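Obscurin (Homo sapiens, PDB 2YZ8) probably serves as a giant modular scaffold of muscle, joining many immunoglobulin-like domains to RhoGEF and kinase signalling modules. Local coordinates at residues Arg68-Gln73 against Leu91-Leu96; Thr27-Leu32 against Met62-Val67. All coordinates share one frame; numbering follows the deposited sequence.

Interaction 1 of 2, residues Arg68-Gln73 against Leu91-Leu96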
loop_
_atom_site.group_PDB
_atom_site.type_symbol
_atom_site.label_atom_id
_atom_site.label_comp_id
_atom_site.label_asym_id
_atom_site.label_seq_id
_atom_site.Cartn_x
_atom_site.Cartn_y
_atom_site.Cartn_z
ATOM N N ARG A 68 7.264 -7.180 -1.012
ATOM C CA ARG A 68 8.389 -8.028 -0.637
ATOM C C ARG A 68 9.574 -7.848 -1.588
ATOM O O ARG A 68 9.414 -7.314 -2.689
ATOM C CB ARG A 68 7.948 -9.490 -0.560
ATOM C CG ARG A 68 7.064 -9.781 0.648
ATOM C CD ARG A 68 6.438 -11.160 0.591
ATOM N NE ARG A 68 5.283 -11.187 -0.301
ATOM C CZ ARG A 68 4.262 -12.025 -0.185
ATOM N NH1 ARG A 68 4.224 -12.914 0.799
ATOM N NH2 ARG A 68 3.264 -11.966 -1.053
ATOM N N ASN A 69 10.755 -8.282 -1.145
ATOM C CA ASN A 69 12.002 -8.161 -1.916
ATOM C C ASN A 69 12.183 -6.778 -2.559
ATOM O O ASN A 69 12.308 -6.658 -3.787
ATOM C CB ASN A 69 12.106 -9.274 -2.971
ATOM C CG ASN A 69 12.157 -10.670 -2.359
ATOM O OD1 ASN A 69 11.295 -11.052 -1.567
ATOM N ND2 ASN A 69 13.168 -11.445 -2.740
ATOM N N LEU A 70 12.195 -5.740 -1.723
ATOM C CA LEU A 70 12.279 -4.364 -2.208
ATOM C C LEU A 70 13.503 -4.094 -3.076
ATOM O O LEU A 70 14.642 -4.365 -2.674
ATOM C CB LEU A 70 12.244 -3.358 -1.053
ATOM C CG LEU A 70 10.893 -2.772 -0.636
ATOM C CD1 LEU A 70 11.147 -1.706 0.402
ATOM C CD2 LEU A 70 10.134 -2.178 -1.820
ATOM N N ARG A 71 13.232 -3.571 -4.268
ATOM C CA ARG A 71 14.244 -3.116 -5.207
ATOM C C ARG A 71 13.984 -1.624 -5.422
ATOM O O ARG A 71 12.876 -1.163 -5.147
ATOM C CB ARG A 71 14.077 -3.844 -6.537
ATOM C CG ARG A 71 14.171 -5.359 -6.494
ATOM C CD ARG A 71 13.532 -5.947 -7.746
ATOM N NE ARG A 71 12.104 -5.625 -7.813
ATOM C CZ ARG A 71 11.369 -5.652 -8.923
ATOM N NH1 ARG A 71 11.913 -5.980 -10.088
ATOM N NH2 ARG A 71 10.081 -5.341 -8.866
ATOM N N PRO A 72 14.985 -0.863 -5.924
ATOM C CA PRO A 72 14.722 0.548 -6.253
ATOM C C PRO A 72 13.564 0.764 -7.243
ATOM O O PRO A 72 12.870 1.776 -7.155
ATOM C CB PRO A 72 16.043 1.028 -6.873
ATOM C CG PRO A 72 17.081 0.087 -6.366
ATOM C CD PRO A 72 16.387 -1.240 -6.198
ATOM N N GLN A 73 13.370 -0.174 -8.168
ATOM C CA GLN A 73 12.285 -0.120 -9.160
ATOM C C GLN A 73 10.898 -0.280 -8.541
ATOM O O GLN A 73 9.891 -0.050 -9.219
ATOM C CB GLN A 73 12.454 -1.214 -10.226
ATOM C CG GLN A 73 13.708 -1.120 -11.065
ATOM C CD GLN A 73 14.804 -2.075 -10.620
ATOM O OE1 GLN A 73 15.612 -2.520 -11.434
ATOM N NE2 GLN A 73 14.843 -2.386 -9.330
ATOM N N LEU A 91 6.583 5.590 -1.764
ATOM C CA LEU A 91 7.584 4.735 -1.167
ATOM C C LEU A 91 8.949 5.114 -1.722
ATOM O O LEU A 91 9.151 5.101 -2.933
ATOM C CB LEU A 91 7.264 3.272 -1.484
ATOM C CG LEU A 91 8.282 2.162 -1.185
ATOM C CD1 LEU A 91 8.713 2.139 0.281
ATOM C CD2 LEU A 91 7.686 0.819 -1.590
ATOM N N THR A 92 9.873 5.473 -0.836
ATOM C CA THR A 92 11.250 5.775 -1.225
ATOM C C THR A 92 12.127 4.598 -0.812
ATOM O O THR A 92 12.038 4.115 0.319
ATOM C CB THR A 92 11.746 7.105 -0.587
ATOM O OG1 THR A 92 10.936 8.182 -1.066
ATOM C CG2 THR A 92 13.214 7.405 -0.937
ATOM N N VAL A 93 12.954 4.124 -1.741
ATOM C CA VAL A 93 13.857 3.010 -1.461
ATOM C C VAL A 93 15.288 3.523 -1.390
ATOM O O VAL A 93 15.754 4.226 -2.298
ATOM C CB VAL A 93 13.699 1.865 -2.496
ATOM C CG1 VAL A 93 14.741 0.758 -2.262
ATOM C CG2 VAL A 93 12.282 1.288 -2.414
ATOM N N THR A 94 15.967 3.193 -0.291
ATOM C CA THR A 94 17.345 3.638 -0.049
ATOM C C THR A 94 18.299 2.474 -0.282
ATOM O O THR A 94 18.056 1.356 0.199
ATOM C CB THR A 94 17.495 4.178 1.392
ATOM O OG1 THR A 94 16.604 5.285 1.577
ATOM C CG2 THR A 94 18.922 4.633 1.681
ATOM N N ALA A 95 19.380 2.735 -1.015
ATOM C CA ALA A 95 20.355 1.695 -1.336
ATOM C C ALA A 95 21.048 1.179 -0.080
ATOM O O ALA A 95 21.349 1.956 0.829
ATOM C CB ALA A 95 21.373 2.209 -2.330
ATOM N N LEU A 96 21.293 -0.131 -0.037
ATOM C CA LEU A 96 21.995 -0.760 1.083
ATOM C C LEU A 96 23.509 -0.602 0.960
ATOM O O LEU A 96 24.064 -0.831 -0.119
ATOM C CB LEU A 96 21.658 -2.253 1.179
ATOM C CG LEU A 96 20.557 -2.757 2.116
ATOM C CD1 LEU A 96 20.491 -4.271 2.034
ATOM C CD2 LEU A 96 20.780 -2.319 3.559
#
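Val93 meets Leu70 and the backbone of Arg71 and Pro72. Leu91 adds a second apolar contact with Leu70. The surface buried is modest, and it is shared by one loop and the end of one strand.

The apolar contacts come first. Leu70 reaches the strand through one methyl, CD2. Leu70 CD2 lies 3.9 Å from Leu91 CD2. The same methyl is near Val93 CG2. The two leucine side chains cross obliquely, so they touch methyl to methyl rather than along their length. The first torsion of Leu91 (chi1 169°) sets CG anti to the backbone N, and CD2 on that carbon meets Leu70. Leu70 and Leu91 both also pack on Val20 and Ala26, which carries the contact inward to strands 18-21 and 26-32.

A second group sets side chain against backbone. Val93 presents both methyls to the loop. Val93 CG1 is anti to the backbone N (chi1 175°) and comes within 4.0 Å of Pro72 CA. Val93 CG2 is anti to the carbonyl carbon and is 3.7 Å from Arg71 O. This is contact of a methyl with a carbonyl, not a polar bond. Pro72 and Val93 have the nearest CA atoms across the two segments, 5.5 Å apart.

The two segments share no hydrogen bond. Some polar groups of the loop have partners outside the two segments. The CB of Arg71 points away from the strand, and its NH2 forms a salt bridge with Asp74 OD1. The backbone of Leu70 bonds to Gly23 and Gly24.

The loop joins strands 62-67 and 76-82, the E and F strands of an immunoglobulin I-set domain. Its short 3-10 turn leads into the Asp-x-Gly-x-Tyr-x-Cys motif that starts at Asp74. Packing of this E-F loop against the end of the G strand closes one end of the Ig beta-sandwich.

Interaction 2 of 2, residues Thr27-Leu32 against Met62-Val67; sequences TLRCVL and MLELVV
Leu28 and Cys30 pair with Leu65 and Leu63 across two antiparallel strands. These are the B and E strands of an immunoglobulin I-set sandwich, central in their sheet between strands 11-13 and 54-59.

Backbone bonds set the register. Leu28 and Leu65 exchange two hydrogen bonds, with Leu28 N 2.8 Å from Leu65 O. Cys30 and Leu63 exchange two more. Here Cys30 N is 3.0 Å from Leu63 O, and the donor is tilted 29° from the carbonyl plane. CA-H groups of Arg29 and Glu64, between these pairs, and of Thr27, beyond them, make close contacts with carbonyl oxygens.

Apolar packing covers the buried face. Leu28 and Leu65 lie side by side and point the same way, CD2 to CD2 at 4.1 Å. Both also touch Tyr78 of strand 76-82. Cys30 SG sits between its own backbone N and carbonyl carbon (chi1 61°), 3.9 Å from Leu63 CB, and it also packs on Cys80 of the opposing sheet. Leu32 closes the row, with CG 3.7 Å from Leu63 CD1. Both leucines also touch Phe11. An alanine in place of Leu32 would probably open a gap beside Leu63 CD1 and leave the Leu63 side chain less firmly held on that side.

The other face carries Thr27, Arg29, Val31, Met62, Glu64 and Val66. Val31 meets the selenium of Met62, a selenomethionine. Arg29 and Glu64 have opposite charges but do not form a salt bridge. Glu64 CG is anti to the backbone N (chi1 -179°) and lies 3.4 Å from Thr27 CG2, a tight contact. That same methyl lies over the centre of the Arg29 guanidinium. A water joins the strands at this end: it hydrogen-bonds with Thr27 OG1 at 3.1 Å and donates to Glu64 OE1 at 2.7 Å.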
loop_
_atom_site.group_PDB
_atom_site.type_symbol
_atom_site.label_atom_id
_atom_site.label_comp_id
_atom_site.label_asym_id
_atom_site.label_seq_id
_atom_site.Cartn_x
_atom_site.Cartn_y
_atom_site.Cartn_z
ATOM N N THR A 27 5.828 -2.211 4.307
ATOM C CA THR A 27 4.437 -2.367 4.732
ATOM C C THR A 27 3.696 -1.035 4.684
ATOM O O THR A 27 3.926 -0.155 5.517
ATOM C CB THR A 27 4.313 -2.987 6.140
ATOM O OG1 THR A 27 4.972 -4.257 6.164
ATOM C CG2 THR A 27 2.852 -3.184 6.501
ATOM N N LEU A 28 2.812 -0.903 3.699
ATOM C CA LEU A 28 1.980 0.286 3.543
ATOM C C LEU A 28 0.645 0.070 4.246
ATOM O O LEU A 28 -0.068 -0.896 3.958
ATOM C CB LEU A 28 1.767 0.597 2.062
ATOM C CG LEU A 28 2.962 1.181 1.303
ATOM C CD1 LEU A 28 4.199 0.289 1.365
ATOM C CD2 LEU A 28 2.566 1.407 -0.133
ATOM N N ARG A 29 0.315 0.971 5.168
ATOM C CA ARG A 29 -0.872 0.809 6.009
ATOM C C ARG A 29 -1.816 2.003 5.926
ATOM O O ARG A 29 -1.377 3.154 5.951
ATOM C CB ARG A 29 -0.467 0.611 7.470
ATOM C CG ARG A 29 0.270 -0.681 7.774
ATOM C CD ARG A 29 0.593 -0.751 9.254
ATOM N NE ARG A 29 1.149 -2.042 9.651
ATOM C CZ ARG A 29 2.449 -2.305 9.754
ATOM N NH1 ARG A 29 2.851 -3.512 10.128
ATOM N NH2 ARG A 29 3.353 -1.369 9.477
ATOM N N CYS A 30 -3.114 1.717 5.842
ATOM C CA CYS A 30 -4.144 2.743 5.986
ATOM C C CYS A 30 -5.366 2.171 6.700
ATOM O O CYS A 30 -5.425 0.969 6.978
ATOM C CB CYS A 30 -4.518 3.378 4.637
ATOM S SG CYS A 30 -5.181 2.238 3.402
ATOM N N VAL A 31 -6.329 3.033 7.020
ATOM C CA VAL A 31 -7.483 2.624 7.828
ATOM C C VAL A 31 -8.796 3.166 7.262
ATOM O O VAL A 31 -8.884 4.340 6.897
ATOM C CB VAL A 31 -7.333 3.089 9.303
ATOM C CG1 VAL A 31 -8.499 2.603 10.148
ATOM C CG2 VAL A 31 -6.018 2.603 9.906
ATOM N N LEU A 32 -9.805 2.299 7.191
ATOM C CA LEU A 32 -11.153 2.675 6.756
ATOM C C LEU A 32 -12.017 3.102 7.946
ATOM O O LEU A 32 -11.702 2.779 9.094
ATOM C CB LEU A 32 -11.833 1.488 6.058
ATOM C CG LEU A 32 -11.247 0.935 4.758
ATOM C CD1 LEU A 32 -11.748 -0.501 4.525
ATOM C CD2 LEU A 32 -11.567 1.832 3.572
HETATM N N MSE A 62 -8.318 -2.041 9.334
HETATM C CA MSE A 62 -6.903 -1.843 9.007
HETATM C C MSE A 62 -6.557 -2.537 7.689
HETATM O O MSE A 62 -6.814 -3.737 7.507
HETATM C CB MSE A 62 -5.979 -2.366 10.115
HETATM C CG MSE A 62 -6.528 -2.312 11.542
HETATM SE SE MSE A 62 -6.111 -0.723 12.606
HETATM C CE MSE A 62 -6.617 -1.415 14.336
ATOM N N LEU A 63 -5.953 -1.774 6.785
ATOM C CA LEU A 63 -5.537 -2.270 5.479
ATOM C C LEU A 63 -4.020 -2.227 5.362
ATOM O O LEU A 63 -3.375 -1.294 5.835
ATOM C CB LEU A 63 -6.164 -1.430 4.362
ATOM C CG LEU A 63 -7.691 -1.436 4.255
ATOM C CD1 LEU A 63 -8.129 -0.342 3.304
ATOM C CD2 LEU A 63 -8.213 -2.796 3.813
ATOM N N GLU A 64 -3.460 -3.242 4.716
ATOM C CA GLU A 64 -2.016 -3.410 4.672
ATOM C C GLU A 64 -1.582 -3.967 3.311
ATOM O O GLU A 64 -2.161 -4.940 2.817
ATOM C CB GLU A 64 -1.610 -4.349 5.806
ATOM C CG GLU A 64 -0.129 -4.624 5.945
ATOM C CD GLU A 64 0.176 -5.621 7.053
ATOM O OE1 GLU A 64 1.206 -6.318 6.959
ATOM O OE2 GLU A 64 -0.613 -5.710 8.018
ATOM N N LEU A 65 -0.574 -3.335 2.714
ATOM C CA LEU A 65 0.084 -3.855 1.513
ATOM C C LEU A 65 1.546 -4.138 1.825
ATOM O O LEU A 65 2.290 -3.248 2.248
ATOM C CB LEU A 65 -0.010 -2.874 0.329
ATOM C CG LEU A 65 0.829 -3.206 -0.919
ATOM C CD1 LEU A 65 0.204 -4.337 -1.737
ATOM C CD2 LEU A 65 1.060 -1.973 -1.794
ATOM N N VAL A 66 1.948 -5.382 1.609
ATOM C CA VAL A 66 3.325 -5.780 1.810
ATOM C C VAL A 66 3.986 -5.897 0.442
ATOM O O VAL A 66 3.509 -6.615 -0.435
ATOM C CB VAL A 66 3.435 -7.103 2.619
ATOM C CG1 VAL A 66 4.889 -7.425 2.929
ATOM C CG2 VAL A 66 2.645 -6.994 3.914
ATOM N N VAL A 67 5.065 -5.143 0.265
ATOM C CA VAL A 67 5.871 -5.196 -0.947
ATOM C C VAL A 67 7.148 -5.933 -0.573
ATOM O O VAL A 67 8.002 -5.384 0.120
ATOM C CB VAL A 67 6.220 -3.778 -1.467
ATOM C CG1 VAL A 67 6.859 -3.857 -2.846
ATOM C CG2 VAL A 67 4.980 -2.896 -1.505
HETATM O O HOH W 1 3.797 -6.733 7.668
#

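In the fold
Interaction 2 is nearer the middle of the domain, its centre about 5 Å from the centre of the chain. Interaction 1 lies at one end, about 14 Å from that centre. The two contact centres are about 17 Å apart. They do not touch each other, but segment 68-73 follows directly on 62-67. Interaction 2 holds neighbouring strands within one sheet, by regular backbone bonds and a buried leucine face, with a mixed polar and apolar face on the other side. Interaction 1 instead joins a loop to a strand of the other sheet, through a few methyls and no shared hydrogen bond. Leu70 and Leu91 are buried, whereas Arg71 and Pro72 are exposed.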